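Local coordinates for protein transcriptional regulator (Corynebacterium diphtheriae, PDB 3LMM) that probably acts as a DNA-binding transcriptional regulator that combines an AlbA-type domain, an ATPase-like region and helix-turn-helix domains, at residues L439-I445 with V485-G489; R431-V435 with N463-A468; P292-I296 with L405-P410. All coordinates share one frame; numbering follows the deposited sequence.

Contact 1: residues L439-I445 with V485-G489; sequences LFQRPFI and VWLLG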
# COMPACT_ATOMS: atom_id res chain seq x y z
N LEU A 439 -18.63 -15.04 -0.95
CA LEU A 439 -19.46 -16.23 -1.11
C LEU A 439 -19.92 -16.84 0.21
O LEU A 439 -20.83 -17.68 0.21
CB LEU A 439 -18.74 -17.28 -1.95
CG LEU A 439 -18.60 -16.99 -3.44
CD1 LEU A 439 -18.02 -18.24 -4.07
CD2 LEU A 439 -19.92 -16.64 -4.09
N PHE A 440 -19.30 -16.43 1.33
CA PHE A 440 -19.70 -16.92 2.65
C PHE A 440 -21.05 -16.29 2.95
O PHE A 440 -21.85 -16.83 3.70
CB PHE A 440 -18.73 -16.47 3.76
CG PHE A 440 -17.39 -17.18 3.75
CD1 PHE A 440 -17.22 -18.42 3.12
CD2 PHE A 440 -16.29 -16.61 4.42
CE1 PHE A 440 -15.99 -19.08 3.16
CE2 PHE A 440 -15.06 -17.26 4.46
CZ PHE A 440 -14.90 -18.49 3.83
N GLN A 441 -21.28 -15.12 2.34
CA GLN A 441 -22.52 -14.36 2.51
C GLN A 441 -23.48 -14.69 1.37
O GLN A 441 -24.39 -15.51 1.51
CB GLN A 441 -22.25 -12.86 2.46
CG GLN A 441 -21.00 -12.39 3.17
CD GLN A 441 -21.07 -12.58 4.67
OE1 GLN A 441 -20.96 -13.70 5.17
NE2 GLN A 441 -21.29 -11.48 5.39
N ARG A 442 -23.26 -14.03 0.24
CA ARG A 442 -24.08 -14.21 -0.94
C ARG A 442 -23.98 -15.62 -1.51
O ARG A 442 -23.00 -16.32 -1.28
CB ARG A 442 -23.66 -13.20 -2.01
CG ARG A 442 -23.60 -11.76 -1.53
CD ARG A 442 -22.94 -10.90 -2.59
NE ARG A 442 -23.68 -10.97 -3.85
CZ ARG A 442 -24.66 -10.14 -4.18
NH1 ARG A 442 -25.28 -10.26 -5.34
NH2 ARG A 442 -25.00 -9.16 -3.34
N PRO A 443 -25.01 -16.06 -2.24
CA PRO A 443 -25.04 -17.39 -2.85
C PRO A 443 -24.27 -17.39 -4.18
O PRO A 443 -23.56 -18.35 -4.50
CB PRO A 443 -26.53 -17.63 -3.05
CG PRO A 443 -27.01 -16.28 -3.44
CD PRO A 443 -26.30 -15.37 -2.44
N PHE A 444 -24.42 -16.32 -4.95
CA PHE A 444 -23.71 -16.20 -6.21
C PHE A 444 -22.93 -14.90 -6.20
O PHE A 444 -23.27 -13.95 -5.48
CB PHE A 444 -24.68 -16.21 -7.39
CG PHE A 444 -25.57 -15.00 -7.47
CD1 PHE A 444 -26.67 -14.88 -6.63
CD2 PHE A 444 -25.26 -13.96 -8.34
CE1 PHE A 444 -27.46 -13.73 -6.64
CE2 PHE A 444 -26.04 -12.80 -8.37
CZ PHE A 444 -27.15 -12.68 -7.51
N ILE A 445 -21.87 -14.84 -7.00
CA ILE A 445 -21.06 -13.64 -7.04
C ILE A 445 -20.88 -13.17 -8.50
O ILE A 445 -20.68 -13.99 -9.40
CB ILE A 445 -19.70 -13.91 -6.31
CG1 ILE A 445 -19.22 -12.62 -5.67
CG2 ILE A 445 -18.65 -14.44 -7.24
CD1 ILE A 445 -20.17 -12.13 -4.59
N VAL A 485 -23.14 -16.04 -13.78
CA VAL A 485 -22.57 -15.65 -12.50
C VAL A 485 -21.57 -16.68 -12.03
O VAL A 485 -21.30 -17.66 -12.73
CB VAL A 485 -23.68 -15.50 -11.44
CG1 VAL A 485 -24.76 -14.57 -11.95
CG2 VAL A 485 -24.27 -16.85 -11.13
N TRP A 486 -21.00 -16.46 -10.85
CA TRP A 486 -20.03 -17.38 -10.27
C TRP A 486 -20.50 -17.82 -8.91
O TRP A 486 -21.20 -17.09 -8.22
CB TRP A 486 -18.68 -16.70 -10.11
CG TRP A 486 -17.80 -16.86 -11.24
CD1 TRP A 486 -17.16 -18.01 -11.63
CD2 TRP A 486 -17.47 -15.86 -12.20
NE1 TRP A 486 -16.44 -17.78 -12.78
CE2 TRP A 486 -16.62 -16.47 -13.16
CE3 TRP A 486 -17.82 -14.51 -12.35
CZ2 TRP A 486 -16.10 -15.76 -14.25
CZ3 TRP A 486 -17.30 -13.80 -13.44
CH2 TRP A 486 -16.45 -14.43 -14.38
N LEU A 487 -20.12 -19.03 -8.51
CA LEU A 487 -20.53 -19.51 -7.20
C LEU A 487 -19.63 -20.60 -6.62
O LEU A 487 -19.01 -21.38 -7.33
CB LEU A 487 -22.00 -19.95 -7.24
CG LEU A 487 -22.51 -20.71 -8.46
CD1 LEU A 487 -22.08 -22.16 -8.33
CD2 LEU A 487 -24.02 -20.61 -8.54
N LEU A 488 -19.56 -20.62 -5.29
CA LEU A 488 -18.73 -21.56 -4.56
C LEU A 488 -18.95 -23.00 -5.03
O LEU A 488 -20.08 -23.43 -5.23
CB LEU A 488 -19.04 -21.45 -3.07
CG LEU A 488 -18.01 -22.04 -2.13
CD1 LEU A 488 -16.66 -21.35 -2.31
CD2 LEU A 488 -18.50 -21.88 -0.70
N GLY A 489 -17.85 -23.73 -5.22
CA GLY A 489 -17.94 -25.12 -5.67
C GLY A 489 -18.38 -26.06 -4.56
O GLY A 489 -18.01 -25.85 -3.41
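I445 and W486 are joined backbone to backbone as a single antiparallel hydrogen-bonded pair. I445 N donates to W486 O at 2.6 Å and W486 N returns a bond to I445 O at 2.9 Å, the first the straighter at 168°. F444 CA adds a C-H contact to the same W486 O. Side chains pack around this pair: I445 CG2 lies 3.7 Å from W486 CB, the two side chains crossing at about a right angle. With chi1 at 68°, F444 CG sits between its backbone N and carbonyl carbon, and the ring meets V485 obliquely, CD2 at 3.7 Å from V485 CG1. Toward the helix, the CD1 branch of L439 reaches L488, packing on its CB and on the backbone near its N, while L487 CB lies 3.5 Å from P443 O. The arrangement is consistent with a winged helix-turn-helix, in which the chain after helix 430-441 pairs with the edge of the wing hairpin. Strand 485-488 pairs with 479-482 through L487 and I480, so I445 adds an isolated bridge on its other side. L465 of helix 458-469 packs against I445 and W486, and R493 of helix 490-496 touches L487 and L488.

Contact 2: residues R431-V435 with N463-A468; sequences RIAIV and NALEAA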
# COMPACT_ATOMS: atom_id res chain seq x y z
N ARG A 431 -6.90 -11.87 -2.71
CA ARG A 431 -7.99 -12.02 -3.68
C ARG A 431 -8.88 -13.20 -3.38
O ARG A 431 -10.10 -13.06 -3.29
CB ARG A 431 -7.46 -12.17 -5.11
CG ARG A 431 -6.77 -10.96 -5.62
CD ARG A 431 -5.33 -11.30 -5.83
NE ARG A 431 -5.06 -11.73 -7.20
CZ ARG A 431 -3.94 -12.33 -7.58
NH1 ARG A 431 -2.99 -12.58 -6.69
NH2 ARG A 431 -3.75 -12.64 -8.85
N ILE A 432 -8.30 -14.38 -3.23
CA ILE A 432 -9.13 -15.53 -2.95
C ILE A 432 -9.81 -15.34 -1.59
O ILE A 432 -10.85 -15.92 -1.33
CB ILE A 432 -8.33 -16.86 -3.05
CG1 ILE A 432 -7.33 -16.95 -1.91
CG2 ILE A 432 -7.64 -16.97 -4.40
CD1 ILE A 432 -7.96 -17.35 -0.58
N ALA A 433 -9.23 -14.49 -0.73
CA ALA A 433 -9.83 -14.24 0.59
C ALA A 433 -11.13 -13.45 0.42
O ALA A 433 -12.17 -13.80 0.97
CB ALA A 433 -8.86 -13.48 1.48
N ILE A 434 -11.06 -12.36 -0.34
CA ILE A 434 -12.23 -11.55 -0.57
C ILE A 434 -13.27 -12.37 -1.31
O ILE A 434 -14.43 -12.43 -0.92
CB ILE A 434 -11.90 -10.30 -1.41
CG1 ILE A 434 -10.96 -9.38 -0.62
CG2 ILE A 434 -13.18 -9.59 -1.81
CD1 ILE A 434 -11.57 -8.78 0.64
N VAL A 435 -12.85 -13.01 -2.40
CA VAL A 435 -13.79 -13.82 -3.16
C VAL A 435 -14.45 -14.86 -2.26
O VAL A 435 -15.67 -14.91 -2.19
CB VAL A 435 -13.12 -14.53 -4.34
CG1 VAL A 435 -14.09 -15.53 -4.95
CG2 VAL A 435 -12.72 -13.51 -5.38
N ASN A 463 -9.47 -10.01 -12.44
CA ASN A 463 -8.23 -10.60 -11.96
C ASN A 463 -8.46 -11.50 -10.75
O ASN A 463 -8.04 -12.67 -10.75
CB ASN A 463 -7.23 -9.50 -11.58
CG ASN A 463 -5.90 -10.05 -11.10
OD1 ASN A 463 -5.16 -10.64 -11.87
ND2 ASN A 463 -5.60 -9.87 -9.81
N ALA A 464 -9.10 -10.97 -9.72
CA ALA A 464 -9.37 -11.76 -8.53
C ALA A 464 -10.17 -13.00 -8.93
O ALA A 464 -9.74 -14.12 -8.65
CB ALA A 464 -10.16 -10.94 -7.52
N LEU A 465 -11.30 -12.80 -9.60
CA LEU A 465 -12.13 -13.93 -10.03
C LEU A 465 -11.31 -15.01 -10.73
O LEU A 465 -11.37 -16.18 -10.35
CB LEU A 465 -13.26 -13.45 -10.95
CG LEU A 465 -14.47 -12.91 -10.19
CD1 LEU A 465 -15.37 -12.13 -11.14
CD2 LEU A 465 -15.23 -14.05 -9.57
N GLU A 466 -10.53 -14.61 -11.74
CA GLU A 466 -9.68 -15.55 -12.47
C GLU A 466 -8.80 -16.35 -11.52
O GLU A 466 -8.83 -17.58 -11.52
CB GLU A 466 -8.79 -14.82 -13.49
CG GLU A 466 -9.35 -14.77 -14.93
CD GLU A 466 -9.56 -16.15 -15.54
OE1 GLU A 466 -10.66 -16.72 -15.37
OE2 GLU A 466 -8.63 -16.67 -16.19
N ALA A 467 -8.01 -15.66 -10.71
CA ALA A 467 -7.13 -16.35 -9.78
C ALA A 467 -7.90 -17.33 -8.89
O ALA A 467 -7.38 -18.38 -8.52
CB ALA A 467 -6.39 -15.34 -8.92
N ALA A 468 -9.14 -17.00 -8.55
CA ALA A 468 -9.93 -17.88 -7.71
C ALA A 468 -10.44 -19.05 -8.51
O ALA A 468 -10.63 -20.15 -7.99
CB ALA A 468 -11.10 -17.13 -7.11
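The guanidinium of R431 carries A467 CB over one face, 3.8 Å from NH2 and 4.1 Å from CZ, while the side-chain amide of N463 approaches obliquely with its plane only 4° from that of the guanidinium. The two helices belong to what appears to be a winged helix-turn-helix domain: 430-441 would be its first helix and 458-469 its third, which in relatives commonly reads the DNA groove, though no such role has been established for this chain. Their axes pass 8.8 Å apart and cross at -94°, close to perpendicular, and small alanines on helix 458-469 allow the approach. R431 is bent at its second and third torsions, and these bends carry the guanidinium across helix 458-469 to lie between N463 and A467. Its NH1 forms a salt bridge with D429, so the charge is probably balanced at least in part by a residue just before helix 430-441. The aliphatic part of the chain packs on A464: R431 CB and CG lie on A464 CB, the former at 3.8 Å. Deeper in, the contact is wholly apolar. The CG2 branch of I432 points to A468 and comes within 4.1 Å of its CA. V435 spans two alanines one turn apart. I479 of strand 479-482 packs on V435 and A468, and L454 of helix 447-454 covers A464, so the buried part continues into the domain core, whereas the R431 end lies toward the surface. With CG1 anti to the backbone N (chi1 171°), V435 turns CG1 to A468 and CG2 to A464, at 4.0 Å from A468 CB and 4.2 Å from A464 CB.

Contact 3: residues P292-I296 with L405-P410; sequences PVPEI and LVGGRP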
# COMPACT_ATOMS: atom_id res chain seq x y z
N PRO A 292 -1.12 -22.55 19.93
CA PRO A 292 -1.62 -21.33 20.57
C PRO A 292 -1.97 -20.27 19.54
O PRO A 292 -1.13 -19.89 18.72
CB PRO A 292 -0.43 -20.91 21.43
CG PRO A 292 0.71 -21.26 20.53
CD PRO A 292 0.34 -22.67 20.10
N VAL A 293 -3.21 -19.78 19.58
CA VAL A 293 -3.70 -18.77 18.64
C VAL A 293 -4.30 -17.55 19.36
O VAL A 293 -5.27 -17.68 20.11
CB VAL A 293 -4.82 -19.36 17.76
CG1 VAL A 293 -5.35 -18.31 16.83
CG2 VAL A 293 -4.31 -20.56 17.01
N PRO A 294 -3.73 -16.34 19.14
CA PRO A 294 -4.28 -15.15 19.82
C PRO A 294 -5.74 -14.79 19.45
O PRO A 294 -6.22 -15.12 18.37
CB PRO A 294 -3.28 -14.05 19.48
CG PRO A 294 -2.72 -14.49 18.16
CD PRO A 294 -2.56 -15.99 18.31
N GLU A 295 -6.43 -14.12 20.38
CA GLU A 295 -7.81 -13.70 20.18
C GLU A 295 -7.98 -13.01 18.85
O GLU A 295 -9.04 -13.05 18.24
CB GLU A 295 -8.26 -12.74 21.26
CG GLU A 295 -8.06 -13.21 22.67
CD GLU A 295 -9.29 -12.97 23.49
OE1 GLU A 295 -10.30 -13.68 23.22
OE2 GLU A 295 -9.27 -12.09 24.38
N ILE A 296 -6.95 -12.28 18.43
CA ILE A 296 -6.98 -11.65 17.12
C ILE A 296 -5.56 -11.67 16.57
O ILE A 296 -4.60 -11.35 17.27
CB ILE A 296 -7.56 -10.20 17.14
CG1 ILE A 296 -6.69 -9.25 17.92
CG2 ILE A 296 -8.96 -10.21 17.72
CD1 ILE A 296 -7.29 -7.85 17.96
N LEU A 405 -11.84 -4.39 15.07
CA LEU A 405 -11.43 -5.76 14.79
C LEU A 405 -12.13 -6.69 15.74
O LEU A 405 -11.89 -6.62 16.94
CB LEU A 405 -9.93 -5.91 14.99
CG LEU A 405 -9.08 -5.64 13.76
CD1 LEU A 405 -9.43 -4.28 13.21
CD2 LEU A 405 -7.62 -5.72 14.12
N VAL A 406 -13.00 -7.56 15.23
CA VAL A 406 -13.69 -8.51 16.10
C VAL A 406 -13.08 -9.91 15.98
O VAL A 406 -13.24 -10.57 14.96
CB VAL A 406 -15.19 -8.60 15.78
CG1 VAL A 406 -15.78 -9.83 16.45
CG2 VAL A 406 -15.91 -7.35 16.26
N GLY A 407 -12.39 -10.37 17.02
CA GLY A 407 -11.76 -11.69 16.97
C GLY A 407 -12.34 -12.81 17.81
O GLY A 407 -13.55 -13.01 17.88
N GLY A 408 -11.45 -13.56 18.47
CA GLY A 408 -11.89 -14.67 19.28
C GLY A 408 -11.36 -15.99 18.76
O GLY A 408 -10.38 -16.02 18.02
N ARG A 409 -11.98 -17.09 19.15
CA ARG A 409 -11.53 -18.39 18.69
C ARG A 409 -11.69 -18.54 17.18
O ARG A 409 -12.66 -18.05 16.60
CB ARG A 409 -12.28 -19.52 19.39
CG ARG A 409 -11.71 -19.89 20.75
CD ARG A 409 -12.48 -21.04 21.38
NE ARG A 409 -11.79 -21.51 22.57
CZ ARG A 409 -10.70 -22.27 22.54
NH1 ARG A 409 -10.19 -22.66 21.38
NH2 ARG A 409 -10.11 -22.63 23.68
N PRO A 410 -10.73 -19.21 16.53
CA PRO A 410 -10.85 -19.38 15.08
C PRO A 410 -11.92 -20.41 14.76
O PRO A 410 -12.27 -21.25 15.60
CB PRO A 410 -9.44 -19.84 14.68
CG PRO A 410 -8.99 -20.62 15.88
CD PRO A 410 -9.47 -19.78 17.04
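E295 O accepts the backbone N-H of G408 in a nearly straight bond (178°); its modelled length, 2.5 Å, is shorter than expected and uncertain at this resolution. The same oxygen meets G407 CA at 3.3 Å through a C-H contact. Beside it, I296 spreads its CG2 branch over the G407 backbone; this methyl stands opposite the I296 carbonyl carbon while CG1, at chi1 65°, leads CD1 toward L405 CD2, 4.4 Å away. At the other end V293 CG1 faces P410 CD at 4.4 Å. The segments run roughly antiparallel, their end-to-end directions 156° apart. This joins the turn after hairpin strand 289-293, just ahead of helix 298-311, to the exit of strand 400-406 in the six-stranded sheet. At the positive phi of G408 a CB would be jammed against the preceding carbonyl O, and at G407 one would collide with I296 CG2 and E295 O. E295 OE2 makes a salt bridge to K280, and OE1 a hydrogen bond to S329, whose backbone also pairs with G407. The chemistry implies two links: one backbone bond with sparse apolar packing joins the segments directly, and the carboxylate ties E295 to the glycines indirectly through S329.

Contact 3 comes first along the chain and closes before the other two open. It joins the exit of the large mixed sheet to the turn behind hairpin 282-293, and its centre lies about 26 Å from that of contact 1 and about 24 Å from that of contact 2, with no touch. Contacts 1 and 2 alternate their segments, share helix 430-441 and lie together in the C-terminal part of the modelled chain, about 12 Å between centres. They meet directly through L465, which packs on W486 and I445. Together they join helix 430-441, helix 458-469 and strand 485-488, consistent with a winged helix-turn-helix core, whereas contact 3 ends at P410, just before helix 412-419.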